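PDB 4O2H: protein BCAM1869 from Burkholderia cenocepacia, which is an RsaM homologue with a novel fold, probably acting as a dimeric transcriptional regulator of quorum sensing. Local coordinates for residues 72-80 with 91-100; 31-41 with 57-65. One frame throughout, in Å; residues are numbered along the deposited sequence.

Contact 1: 72-80 with 91-100; sequences AYVTVGWDW and IAGGDVRSNV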
ATOM      1  N   ALA A  72      12.848  12.739   9.950  1.00 53.47           N
ATOM      2  CA  ALA A  72      12.616  12.356   8.568  1.00 50.79           C
ATOM      3  C   ALA A  72      11.252  11.645   8.400  1.00 53.51           C
ATOM      4  O   ALA A  72      10.706  11.065   9.348  1.00 53.59           O
ATOM      5  CB  ALA A  72      13.755  11.470   8.059  1.00 50.83           C
ATOM      6  N   TYR A  73      10.693  11.727   7.185  1.00 49.20           N
ATOM      7  CA  TYR A  73       9.453  11.063   6.829  1.00 46.34           C
ATOM      8  C   TYR A  73       9.723   9.566   6.770  1.00 49.19           C
ATOM      9  O   TYR A  73      10.681   9.156   6.130  1.00 49.50           O
ATOM     10  CB  TYR A  73       8.900  11.597   5.504  1.00 45.83           C
ATOM     11  CG  TYR A  73       7.576  10.969   5.111  1.00 45.07           C
ATOM     12  CD1 TYR A  73       6.404  11.269   5.807  1.00 46.83           C
ATOM     13  CD2 TYR A  73       7.491  10.084   4.034  1.00 43.88           C
ATOM     14  CE1 TYR A  73       5.184  10.712   5.442  1.00 44.91           C
ATOM     15  CE2 TYR A  73       6.275   9.486   3.686  1.00 43.46           C
ATOM     16  CZ  TYR A  73       5.124   9.819   4.383  1.00 49.69           C
ATOM     17  OH  TYR A  73       3.929   9.262   4.034  1.00 53.18           O
ATOM     18  N   VAL A  74       8.958   8.784   7.519  1.00 45.39           N
ATOM     19  CA  VAL A  74       9.112   7.330   7.576  1.00 43.75           C
ATOM     20  C   VAL A  74       7.816   6.650   7.063  1.00 46.05           C
ATOM     21  O   VAL A  74       6.742   7.060   7.483  1.00 44.83           O
ATOM     22  CB  VAL A  74       9.479   6.872   9.027  1.00 45.11           C
ATOM     23  CG1 VAL A  74       9.298   5.369   9.210  1.00 42.24           C
ATOM     24  CG2 VAL A  74      10.904   7.273   9.373  1.00 45.71           C
ATOM     25  N   THR A  75       7.934   5.664   6.136  1.00 40.13           N
ATOM     26  CA  THR A  75       6.817   4.830   5.610  1.00 38.52           C
ATOM     27  C   THR A  75       7.035   3.378   5.983  1.00 40.53           C
ATOM     28  O   THR A  75       8.154   2.873   5.903  1.00 41.49           O
ATOM     29  CB  THR A  75       6.712   4.886   4.088  1.00 46.89           C
ATOM     30  OG1 THR A  75       8.030   4.773   3.562  1.00 47.47           O
ATOM     31  CG2 THR A  75       6.079   6.136   3.606  1.00 49.15           C
ATOM     32  N   VAL A  76       5.995   2.722   6.412  1.00 35.75           N
ATOM     33  CA  VAL A  76       6.009   1.333   6.835  1.00 35.18           C
ATOM     34  C   VAL A  76       4.698   0.727   6.378  1.00 39.73           C
ATOM     35  O   VAL A  76       3.611   1.216   6.741  1.00 39.38           O
ATOM     36  CB  VAL A  76       6.224   1.176   8.379  1.00 39.10           C
ATOM     37  CG1 VAL A  76       6.311  -0.306   8.792  1.00 37.20           C
ATOM     38  CG2 VAL A  76       7.456   1.965   8.869  1.00 40.82           C
ATOM     39  N   GLY A  77       4.816  -0.310   5.565  1.00 35.67           N
ATOM     40  CA  GLY A  77       3.670  -1.034   5.037  1.00 35.21           C
ATOM     41  C   GLY A  77       3.894  -2.519   5.084  1.00 39.01           C
ATOM     42  O   GLY A  77       5.025  -2.983   5.145  1.00 38.14           O
ATOM     43  N   TRP A  78       2.821  -3.266   5.143  1.00 36.86           N
ATOM     44  CA  TRP A  78       2.906  -4.716   5.200  1.00 37.08           C
ATOM     45  C   TRP A  78       1.574  -5.325   4.806  1.00 41.38           C
ATOM     46  O   TRP A  78       0.531  -4.640   4.777  1.00 41.86           O
ATOM     47  CB  TRP A  78       3.331  -5.204   6.623  1.00 35.65           C
ATOM     48  CG  TRP A  78       2.327  -4.894   7.710  1.00 36.43           C
ATOM     49  CD1 TRP A  78       1.411  -5.761   8.255  1.00 39.02           C
ATOM     50  CD2 TRP A  78       2.249  -3.683   8.495  1.00 35.42           C
ATOM     51  NE1 TRP A  78       0.746  -5.156   9.292  1.00 36.94           N
ATOM     52  CE2 TRP A  78       1.238  -3.881   9.467  1.00 38.01           C
ATOM     53  CE3 TRP A  78       2.904  -2.435   8.438  1.00 35.57           C
ATOM     54  CZ2 TRP A  78       0.854  -2.870  10.366  1.00 36.21           C
ATOM     55  CZ3 TRP A  78       2.502  -1.430   9.301  1.00 36.95           C
ATOM     56  CH2 TRP A  78       1.508  -1.657  10.272  1.00 37.33           C
ATOM     57  N   ASP A  79       1.621  -6.627   4.525  1.00 38.95           N
ATOM     58  CA  ASP A  79       0.461  -7.487   4.294  1.00 39.38           C
ATOM     59  C   ASP A  79       0.108  -8.169   5.589  1.00 43.25           C
ATOM     60  O   ASP A  79       0.997  -8.561   6.371  1.00 42.44           O
ATOM     61  CB  ASP A  79       0.718  -8.524   3.183  1.00 41.71           C
ATOM     62  CG  ASP A  79       0.804  -7.951   1.783  1.00 51.58           C
ATOM     63  OD1 ASP A  79       0.446  -6.759   1.596  1.00 51.61           O
ATOM     64  OD2 ASP A  79       1.205  -8.691   0.870  1.00 61.78           O
ATOM     65  N   TRP A  80      -1.197  -8.283   5.844  1.00 40.75           N
ATOM     66  CA  TRP A  80      -1.696  -8.930   7.068  1.00 39.50           C
ATOM     67  C   TRP A  80      -2.781  -9.951   6.730  1.00 41.48           C
ATOM     68  O   TRP A  80      -3.307  -9.954   5.637  1.00 41.09           O
ATOM     69  CB  TRP A  80      -2.237  -7.884   8.069  1.00 36.95           C
ATOM     70  CG  TRP A  80      -3.314  -7.030   7.454  1.00 38.14           C
ATOM     71  CD1 TRP A  80      -3.140  -5.834   6.823  1.00 40.25           C
ATOM     72  CD2 TRP A  80      -4.703  -7.379   7.283  1.00 38.71           C
ATOM     73  NE1 TRP A  80      -4.327  -5.409   6.281  1.00 40.38           N
ATOM     74  CE2 TRP A  80      -5.303  -6.342   6.541  1.00 42.09           C
ATOM     75  CE3 TRP A  80      -5.507  -8.463   7.708  1.00 40.45           C
ATOM     76  CZ2 TRP A  80      -6.657  -6.372   6.174  1.00 42.12           C
ATOM     77  CZ3 TRP A  80      -6.846  -8.489   7.347  1.00 42.32           C
ATOM     78  CH2 TRP A  80      -7.412  -7.452   6.597  1.00 42.88           C
ATOM     79  N   ILE A  91       1.120 -10.361  10.746  1.00 44.42           N
ATOM     80  CA  ILE A  91       1.967  -9.811   9.693  1.00 42.61           C
ATOM     81  C   ILE A  91       2.400 -10.995   8.874  1.00 51.01           C
ATOM     82  O   ILE A  91       3.124 -11.853   9.386  1.00 53.59           O
ATOM     83  CB  ILE A  91       3.173  -8.996  10.209  1.00 43.80           C
ATOM     84  CG1 ILE A  91       2.708  -7.851  11.131  1.00 42.54           C
ATOM     85  CG2 ILE A  91       3.982  -8.452   8.982  1.00 44.33           C
ATOM     86  CD1 ILE A  91       3.759  -6.859  11.580  1.00 41.95           C
ATOM     87  N   ALA A  92       1.926 -11.080   7.624  1.00 47.95           N
ATOM     88  CA  ALA A  92       2.215 -12.174   6.714  1.00 49.17           C
ATOM     89  C   ALA A  92       3.743 -12.308   6.453  1.00 54.92           C
ATOM     90  O   ALA A  92       4.386 -11.382   5.941  1.00 53.56           O
ATOM     91  CB  ALA A  92       1.449 -11.971   5.413  1.00 49.52           C
ATOM     92  N   GLY A  93       4.305 -13.442   6.878  1.00 54.46           N
ATOM     93  CA  GLY A  93       5.726 -13.774   6.745  1.00 55.18           C
ATOM     94  C   GLY A  93       6.670 -12.925   7.585  1.00 58.11           C
ATOM     95  O   GLY A  93       7.893 -13.035   7.442  1.00 57.92           O
ATOM     96  N   GLY A  94       6.098 -12.064   8.438  1.00 53.31           N
ATOM     97  CA  GLY A  94       6.832 -11.090   9.245  1.00 51.91           C
ATOM     98  C   GLY A  94       7.487 -10.055   8.346  1.00 55.83           C
ATOM     99  O   GLY A  94       8.370  -9.330   8.793  1.00 57.51           O
ATOM    100  N   ASP A  95       7.096 -10.014   7.044  1.00 50.34           N
ATOM    101  CA  ASP A  95       7.641  -9.113   6.034  1.00 49.21           C
ATOM    102  C   ASP A  95       7.098  -7.714   6.227  1.00 51.20           C
ATOM    103  O   ASP A  95       5.898  -7.526   6.345  1.00 51.77           O
ATOM    104  CB  ASP A  95       7.329  -9.605   4.615  1.00 51.13           C
ATOM    105  CG  ASP A  95       8.070 -10.866   4.218  1.00 73.29           C
ATOM    106  OD1 ASP A  95       9.303 -10.912   4.404  1.00 78.44           O
ATOM    107  OD2 ASP A  95       7.422 -11.792   3.663  1.00 80.78           O
ATOM    108  N   VAL A  96       7.977  -6.736   6.276  1.00 46.78           N
ATOM    109  CA  VAL A  96       7.604  -5.343   6.493  1.00 44.87           C
ATOM    110  C   VAL A  96       8.365  -4.534   5.474  1.00 48.06           C
ATOM    111  O   VAL A  96       9.593  -4.659   5.396  1.00 49.04           O
ATOM    112  CB  VAL A  96       7.902  -4.904   7.963  1.00 47.56           C
ATOM    113  CG1 VAL A  96       7.921  -3.388   8.110  1.00 46.05           C
ATOM    114  CG2 VAL A  96       6.915  -5.525   8.947  1.00 46.95           C
ATOM    115  N   ARG A  97       7.640  -3.728   4.677  1.00 41.41           N
ATOM    116  CA  ARG A  97       8.250  -2.854   3.701  1.00 41.04           C
ATOM    117  C   ARG A  97       8.307  -1.456   4.292  1.00 45.66           C
ATOM    118  O   ARG A  97       7.309  -0.979   4.818  1.00 45.24           O
ATOM    119  CB  ARG A  97       7.496  -2.888   2.365  1.00 40.26           C
ATOM    120  CG  ARG A  97       8.221  -2.139   1.233  1.00 53.77           C
ATOM    121  CD  ARG A  97       7.702  -0.720   1.000  1.00 57.07           C
ATOM    122  NE  ARG A  97       6.302  -0.775   0.598  1.00 56.74           N
ATOM    123  CZ  ARG A  97       5.296  -0.190   1.233  1.00 64.04           C
ATOM    124  NH1 ARG A  97       5.530   0.621   2.277  1.00 42.22           N
ATOM    125  NH2 ARG A  97       4.055  -0.347   0.795  1.00 47.31           N
ATOM    126  N   SER A  98       9.484  -0.799   4.208  1.00 41.52           N
ATOM    127  CA  SER A  98       9.689   0.551   4.726  1.00 41.06           C
ATOM    128  C   SER A  98      10.825   1.253   4.021  1.00 47.08           C
ATOM    129  O   SER A  98      11.479   0.663   3.164  1.00 48.45           O
ATOM    130  CB  SER A  98       9.979   0.517   6.231  1.00 43.03           C
ATOM    131  OG  SER A  98      11.271  -0.021   6.459  1.00 46.29           O
ATOM    132  N   ASN A  99      11.078   2.517   4.423  1.00 44.24           N
ATOM    133  CA  ASN A  99      12.193   3.337   3.948  1.00 45.13           C
ATOM    134  C   ASN A  99      13.224   3.430   5.063  1.00 46.95           C
ATOM    135  O   ASN A  99      14.009   4.374   5.110  1.00 47.87           O
ATOM    136  CB  ASN A  99      11.713   4.729   3.487  1.00 42.61           C
ATOM    137  CG  ASN A  99      11.182   5.625   4.578  1.00 44.16           C
ATOM    138  OD1 ASN A  99      10.684   5.184   5.616  1.00 42.88           O
ATOM    139  ND2 ASN A  99      11.215   6.922   4.317  1.00 38.46           N
ATOM    140  N   VAL A 100      13.189   2.463   5.990  1.00 42.16           N
ATOM    141  CA  VAL A 100      14.090   2.412   7.142  1.00 41.31           C
ATOM    142  C   VAL A 100      15.177   1.360   6.990  1.00 47.17           C
ATOM    143  O   VAL A 100      14.921   0.242   6.570  1.00 46.04           O
ATOM    144  CB  VAL A 100      13.328   2.176   8.482  1.00 41.50           C
ATOM    145  CG1 VAL A 100      14.289   2.001   9.682  1.00 40.08           C
ATOM    146  CG2 VAL A 100      12.313   3.291   8.756  1.00 40.58           C
TER
HETATM  147  O   HOH W   1       8.150   2.458   1.997  1.00 46.44           O
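Gly77 N donates almost linearly to Arg97 O at 2.7 Å, a bond returned by Arg97 N to Gly77 O, pairing the strands antiparallel. The Arg97 chain bends at chi2 and chi3, bringing NH1 alongside the Gly77 backbone, without a bond to Gly77 N, while NH2 reaches a salt bridge with Glu62. A water lies 2.8 Å from Thr75 OG1 and is held weakly by Arg97 NH1. Where strand 74-80 begins, backbone atoms of Tyr73 and Thr75 grip the Asn99 carboxamide at both ends. Asn99 OD1 accepts from Thr75 N at 2.8 Å, the donor well above the carbonyl plane, and ND2 gives a nearly straight bond to Tyr73 O at 2.9 Å, close to the amide plane. Holding CG between the backbone N and the carbonyl carbon (chi1 67°) turns the amide across the Thr75 side chain, the two bonds fixing its rotation. On the opposite face Val76 CG1 abuts Val96 CG1 at 3.5 Å, and Ile91 lays CD1 over the five-membered ring of Trp78. In this beta hairpin, helix 112-125 covers the Trp78, Val96 and Ser98 face, helix 128-138 packs on Trp80 and Ile91, and strand 55-65 borders the far side of 74-83.

Contact 2: 31-41 with 57-65; sequences LVLDHVASGLD and LAGYTEWHR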
ATOM      1  N   LEU A  31       9.655   4.823  17.787  1.00 50.03           N
ATOM      2  CA  LEU A  31       9.084   5.312  16.531  1.00 48.91           C
ATOM      3  C   LEU A  31       7.564   5.549  16.631  1.00 51.70           C
ATOM      4  O   LEU A  31       6.806   4.679  17.041  1.00 49.98           O
ATOM      5  CB  LEU A  31       9.380   4.360  15.365  1.00 47.48           C
ATOM      6  CG  LEU A  31       9.091   4.948  13.970  1.00 50.61           C
ATOM      7  CD1 LEU A  31       9.961   6.145  13.698  1.00 50.88           C
ATOM      8  CD2 LEU A  31       9.277   3.920  12.905  1.00 54.55           C
ATOM      9  N   VAL A  32       7.154   6.752  16.275  1.00 51.58           N
ATOM     10  CA  VAL A  32       5.773   7.224  16.319  1.00 52.96           C
ATOM     11  C   VAL A  32       5.131   7.003  14.937  1.00 55.97           C
ATOM     12  O   VAL A  32       5.278   7.830  14.057  1.00 58.52           O
ATOM     13  CB  VAL A  32       5.767   8.733  16.757  1.00 60.65           C
ATOM     14  CG1 VAL A  32       4.372   9.367  16.667  1.00 60.26           C
ATOM     15  CG2 VAL A  32       6.360   8.914  18.168  1.00 62.22           C
ATOM     16  N   LEU A  33       4.448   5.890  14.734  1.00 50.30           N
ATOM     17  CA  LEU A  33       3.781   5.650  13.452  1.00 48.58           C
ATOM     18  C   LEU A  33       2.276   5.812  13.570  1.00 51.00           C
ATOM     19  O   LEU A  33       1.691   5.460  14.592  1.00 49.33           O
ATOM     20  CB  LEU A  33       4.087   4.266  12.888  1.00 47.22           C
ATOM     21  CG  LEU A  33       5.479   4.017  12.439  1.00 52.50           C
ATOM     22  CD1 LEU A  33       5.730   2.558  12.339  1.00 53.41           C
ATOM     23  CD2 LEU A  33       5.795   4.737  11.131  1.00 51.10           C
ATOM     24  N   ASP A  34       1.670   6.368  12.510  1.00 46.86           N
ATOM     25  CA  ASP A  34       0.244   6.597  12.378  1.00 45.64           C
ATOM     26  C   ASP A  34      -0.277   5.806  11.216  1.00 45.50           C
ATOM     27  O   ASP A  34       0.433   5.656  10.223  1.00 43.78           O
ATOM     28  CB  ASP A  34      -0.042   8.089  12.150  1.00 49.40           C
ATOM     29  CG  ASP A  34       0.492   8.994  13.236  1.00 67.08           C
ATOM     30  OD1 ASP A  34       0.301   8.665  14.433  1.00 66.41           O
ATOM     31  OD2 ASP A  34       1.090  10.048  12.889  1.00 82.32           O
ATOM     32  N   HIS A  35      -1.494   5.273  11.347  1.00 41.86           N
ATOM     33  CA  HIS A  35      -2.173   4.528  10.291  1.00 41.20           C
ATOM     34  C   HIS A  35      -2.569   5.505   9.188  1.00 42.36           C
ATOM     35  O   HIS A  35      -3.099   6.565   9.480  1.00 40.65           O
ATOM     36  CB  HIS A  35      -3.416   3.779  10.835  1.00 41.85           C
ATOM     37  CG  HIS A  35      -4.314   3.239   9.755  1.00 44.93           C
ATOM     38  ND1 HIS A  35      -5.292   4.028   9.168  1.00 46.93           N
ATOM     39  CD2 HIS A  35      -4.297   2.038   9.134  1.00 45.68           C
ATOM     40  CE1 HIS A  35      -5.859   3.270   8.248  1.00 45.88           C
ATOM     41  NE2 HIS A  35      -5.309   2.061   8.204  1.00 45.61           N
ATOM     42  N   VAL A  36      -2.372   5.110   7.930  1.00 39.09           N
ATOM     43  CA  VAL A  36      -2.692   5.927   6.751  1.00 38.47           C
ATOM     44  C   VAL A  36      -3.792   5.217   5.974  1.00 43.74           C
ATOM     45  O   VAL A  36      -4.800   5.835   5.659  1.00 45.41           O
ATOM     46  CB  VAL A  36      -1.422   6.173   5.885  1.00 42.20           C
ATOM     47  CG1 VAL A  36      -1.715   7.034   4.661  1.00 41.90           C
ATOM     48  CG2 VAL A  36      -0.284   6.795   6.709  1.00 42.53           C
ATOM     49  N   ALA A  37      -3.605   3.925   5.647  1.00 39.35           N
ATOM     50  CA  ALA A  37      -4.596   3.204   4.849  1.00 38.92           C
ATOM     51  C   ALA A  37      -4.461   1.720   5.017  1.00 42.34           C
ATOM     52  O   ALA A  37      -3.397   1.204   5.283  1.00 40.82           O
ATOM     53  CB  ALA A  37      -4.487   3.582   3.358  1.00 39.71           C
ATOM     54  N   SER A  38      -5.582   1.042   4.895  1.00 42.31           N
ATOM     55  CA  SER A  38      -5.726  -0.401   4.990  1.00 40.29           C
ATOM     56  C   SER A  38      -6.809  -0.806   4.006  1.00 44.53           C
ATOM     57  O   SER A  38      -7.714  -0.027   3.734  1.00 44.60           O
ATOM     58  CB  SER A  38      -6.083  -0.814   6.414  1.00 41.56           C
ATOM     59  OG  SER A  38      -5.068  -0.519   7.362  1.00 47.18           O
ATOM     60  N   GLY A  39      -6.687  -1.990   3.448  1.00 40.99           N
ATOM     61  CA  GLY A  39      -7.676  -2.522   2.530  1.00 41.52           C
ATOM     62  C   GLY A  39      -7.565  -4.015   2.415  1.00 43.11           C
ATOM     63  O   GLY A  39      -6.590  -4.616   2.871  1.00 40.79           O
ATOM     64  N   LEU A  40      -8.595  -4.620   1.844  1.00 40.11           N
ATOM     65  CA  LEU A  40      -8.650  -6.055   1.642  1.00 39.59           C
ATOM     66  C   LEU A  40      -8.000  -6.424   0.314  1.00 43.93           C
ATOM     67  O   LEU A  40      -8.077  -5.644  -0.637  1.00 43.40           O
ATOM     68  CB  LEU A  40     -10.122  -6.540   1.676  1.00 40.10           C
ATOM     69  CG  LEU A  40     -10.873  -6.257   3.000  1.00 42.02           C
ATOM     70  CD1 LEU A  40     -12.275  -6.864   2.968  1.00 41.25           C
ATOM     71  CD2 LEU A  40     -10.065  -6.721   4.255  1.00 35.27           C
ATOM     72  N   ASP A  41      -7.296  -7.575   0.277  1.00 41.86           N
ATOM     73  CA  ASP A  41      -6.708  -8.129  -0.959  1.00 42.55           C
ATOM     74  C   ASP A  41      -7.277  -9.567  -1.155  1.00 44.43           C
ATOM     75  O   ASP A  41      -6.701 -10.509  -0.609  1.00 42.99           O
ATOM     76  CB  ASP A  41      -5.146  -8.103  -0.937  1.00 43.52           C
ATOM     77  CG  ASP A  41      -4.483  -8.602  -2.221  1.00 51.88           C
ATOM     78  OD1 ASP A  41      -5.207  -8.982  -3.156  1.00 55.45           O
ATOM     79  OD2 ASP A  41      -3.244  -8.507  -2.327  1.00 64.12           O
ATOM     80  N   LEU A  57      -9.689 -12.975   6.558  1.00 48.71           N
ATOM     81  CA  LEU A  57      -9.426 -11.810   5.716  1.00 47.40           C
ATOM     82  C   LEU A  57      -7.928 -11.647   5.515  1.00 49.24           C
ATOM     83  O   LEU A  57      -7.141 -12.073   6.371  1.00 48.25           O
ATOM     84  CB  LEU A  57      -9.962 -10.506   6.364  1.00 46.96           C
ATOM     85  CG  LEU A  57     -11.439 -10.321   6.692  1.00 52.94           C
ATOM     86  CD1 LEU A  57     -11.608  -9.065   7.556  1.00 52.68           C
ATOM     87  CD2 LEU A  57     -12.300 -10.189   5.403  1.00 55.87           C
ATOM     88  N   ALA A  58      -7.541 -10.960   4.433  1.00 42.98           N
ATOM     89  CA  ALA A  58      -6.172 -10.609   4.167  1.00 41.60           C
ATOM     90  C   ALA A  58      -6.140  -9.287   3.459  1.00 47.03           C
ATOM     91  O   ALA A  58      -7.060  -8.962   2.698  1.00 48.87           O
ATOM     92  CB  ALA A  58      -5.494 -11.680   3.332  1.00 42.41           C
ATOM     93  N   GLY A  59      -5.060  -8.542   3.655  1.00 40.07           N
ATOM     94  CA  GLY A  59      -4.933  -7.262   2.985  1.00 38.55           C
ATOM     95  C   GLY A  59      -3.628  -6.578   3.254  1.00 41.89           C
ATOM     96  O   GLY A  59      -2.695  -7.167   3.812  1.00 40.45           O
ATOM     97  N   TYR A  60      -3.611  -5.304   2.895  1.00 39.93           N
ATOM     98  CA  TYR A  60      -2.507  -4.384   3.013  1.00 39.41           C
ATOM     99  C   TYR A  60      -2.831  -3.329   4.078  1.00 44.23           C
ATOM    100  O   TYR A  60      -3.990  -3.111   4.449  1.00 42.59           O
ATOM    101  CB  TYR A  60      -2.222  -3.723   1.634  1.00 40.54           C
ATOM    102  CG  TYR A  60      -3.166  -2.583   1.298  1.00 46.21           C
ATOM    103  CD1 TYR A  60      -2.912  -1.284   1.740  1.00 48.73           C
ATOM    104  CD2 TYR A  60      -4.336  -2.806   0.567  1.00 48.17           C
ATOM    105  CE1 TYR A  60      -3.803  -0.242   1.484  1.00 49.65           C
ATOM    106  CE2 TYR A  60      -5.214  -1.758   0.267  1.00 49.50           C
ATOM    107  CZ  TYR A  60      -4.959  -0.487   0.764  1.00 59.63           C
ATOM    108  OH  TYR A  60      -5.822   0.556   0.524  1.00 69.29           O
ATOM    109  N   THR A  61      -1.782  -2.688   4.560  1.00 37.80           N
ATOM    110  CA  THR A  61      -1.846  -1.553   5.466  1.00 37.72           C
ATOM    111  C   THR A  61      -0.584  -0.725   5.234  1.00 40.46           C
ATOM    112  O   THR A  61       0.454  -1.275   4.891  1.00 37.07           O
ATOM    113  CB  THR A  61      -2.100  -1.951   6.906  1.00 41.22           C
ATOM    114  OG1 THR A  61      -2.325  -0.755   7.653  1.00 39.45           O
ATOM    115  CG2 THR A  61      -0.981  -2.798   7.492  1.00 38.02           C
ATOM    116  N   GLU A  62      -0.753   0.600   5.310  1.00 39.52           N
ATOM    117  CA  GLU A  62       0.228   1.661   5.131  1.00 39.74           C
ATOM    118  C   GLU A  62       0.203   2.603   6.335  1.00 42.70           C
ATOM    119  O   GLU A  62      -0.860   3.059   6.730  1.00 41.66           O
ATOM    120  CB  GLU A  62      -0.030   2.448   3.824  1.00 41.13           C
ATOM    121  CG  GLU A  62       0.344   1.660   2.578  1.00 43.62           C
ATOM    122  CD  GLU A  62       1.765   1.110   2.516  1.00 56.66           C
ATOM    123  OE1 GLU A  62       2.684   1.625   3.201  1.00 44.71           O
ATOM    124  OE2 GLU A  62       1.956   0.171   1.717  1.00 43.57           O
ATOM    125  N   TRP A  63       1.382   2.836   6.930  1.00 37.33           N
ATOM    126  CA  TRP A  63       1.603   3.636   8.132  1.00 37.13           C
ATOM    127  C   TRP A  63       2.739   4.623   7.856  1.00 40.85           C
ATOM    128  O   TRP A  63       3.544   4.408   6.947  1.00 38.21           O
ATOM    129  CB  TRP A  63       1.945   2.701   9.344  1.00 34.71           C
ATOM    130  CG  TRP A  63       0.775   1.867   9.839  1.00 34.25           C
ATOM    131  CD1 TRP A  63      -0.007   1.024   9.102  1.00 36.34           C
ATOM    132  CD2 TRP A  63       0.191   1.913  11.153  1.00 33.46           C
ATOM    133  NE1 TRP A  63      -1.026   0.522   9.874  1.00 36.41           N
ATOM    134  CE2 TRP A  63      -0.924   1.046  11.146  1.00 37.65           C
ATOM    135  CE3 TRP A  63       0.538   2.564  12.354  1.00 35.21           C
ATOM    136  CZ2 TRP A  63      -1.682   0.784  12.304  1.00 36.17           C
ATOM    137  CZ3 TRP A  63      -0.238   2.338  13.497  1.00 36.89           C
ATOM    138  CH2 TRP A  63      -1.348   1.480  13.459  1.00 36.60           C
ATOM    139  N   HIS A  64       2.761   5.741   8.573  1.00 39.15           N
ATOM    140  CA  HIS A  64       3.821   6.717   8.330  1.00 39.42           C
ATOM    141  C   HIS A  64       4.100   7.559   9.581  1.00 45.11           C
ATOM    142  O   HIS A  64       3.309   7.604  10.524  1.00 44.67           O
ATOM    143  CB  HIS A  64       3.538   7.604   7.063  1.00 39.31           C
ATOM    144  CG  HIS A  64       2.490   8.691   7.190  1.00 43.24           C
ATOM    145  ND1 HIS A  64       2.160   9.506   6.096  1.00 45.27           N
ATOM    146  CD2 HIS A  64       1.721   9.063   8.250  1.00 44.53           C
ATOM    147  CE1 HIS A  64       1.208  10.324   6.524  1.00 45.24           C
ATOM    148  NE2 HIS A  64       0.914  10.109   7.815  1.00 45.49           N
ATOM    149  N   ARG A  65       5.268   8.176   9.587  1.00 45.45           N
ATOM    150  CA  ARG A  65       5.696   9.167  10.571  1.00 46.99           C
ATOM    151  C   ARG A  65       5.980  10.385   9.774  1.00 50.83           C
ATOM    152  O   ARG A  65       6.864  10.355   8.889  1.00 50.89           O
ATOM    153  CB  ARG A  65       6.892   8.750  11.427  1.00 48.10           C
ATOM    154  CG  ARG A  65       7.226   9.890  12.397  1.00 58.57           C
ATOM    155  CD  ARG A  65       8.588   9.810  13.029  1.00 55.43           C
ATOM    156  NE  ARG A  65       9.692   9.787  12.072  1.00 48.99           N
ATOM    157  CZ  ARG A  65      10.954   9.600  12.431  1.00 58.53           C
ATOM    158  NH1 ARG A  65      11.270   9.433  13.708  1.00 50.56           N
ATOM    159  NH2 ARG A  65      11.911   9.590  11.525  1.00 48.73           N
TER
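His35 and Trp63 are opposed as a non-hydrogen-bonded pair, with the imidazole edge directed at the indole face in an offset edge-to-face arrangement, planes at 87° and 5.3 Å between the imidazole centroid and that of the five-membered ring of Trp63. His35 CA sits over that ring, 3.8 Å from its centroid. Trp63 NE1 donates in the ring plane to Thr61 OG1 at 2.9 Å. Thr61 OG1 shares a hydrogen bond of 2.8 Å with Ser38 OG, which bonds His35 NE2, so a polar chain links both rings on the face toward helix 128-138. On the other face Val36 CG2 rests over the centre of the His64 imidazole, 3.4 Å from its centroid; His64 CG, between the backbone N and the carbonyl carbon (chi1 75°), brings the ring there. The Tyr60 ring lies along the neighbouring backbone, its face covering Gly39 N and Ser38 C. Leu31 CD1 touches the guanidinium face of Arg65, whose NH2 bonds Ala72 O. Glu62 O accepts from both Val36 N and Ala37 N, and the register slips by one: a classic beta bulge in the outermost strand of this chain's four-stranded antiparallel sheet, where Val36 and Ala37 pack on the second subunit.

From the N terminus, segment 31-41 enters the sheet first as strand 34-40; helix 42-50 follows, and strand 55-65 returns antiparallel, so contact 2 closes a loop that contains this helix. The next strand, 74-83, pairs with 55-65 and turns back into 89-98, closing contact 1 as a tighter hairpin loop. The two loops run in series, neither nesting nor crossing, and together give a four-stranded sheet in the order of the chain. Strands 55-65 and 74-83 join the contacts in the middle, where Tyr73 OH probably bonds His64 ND1. Both contacts also touch the second subunit.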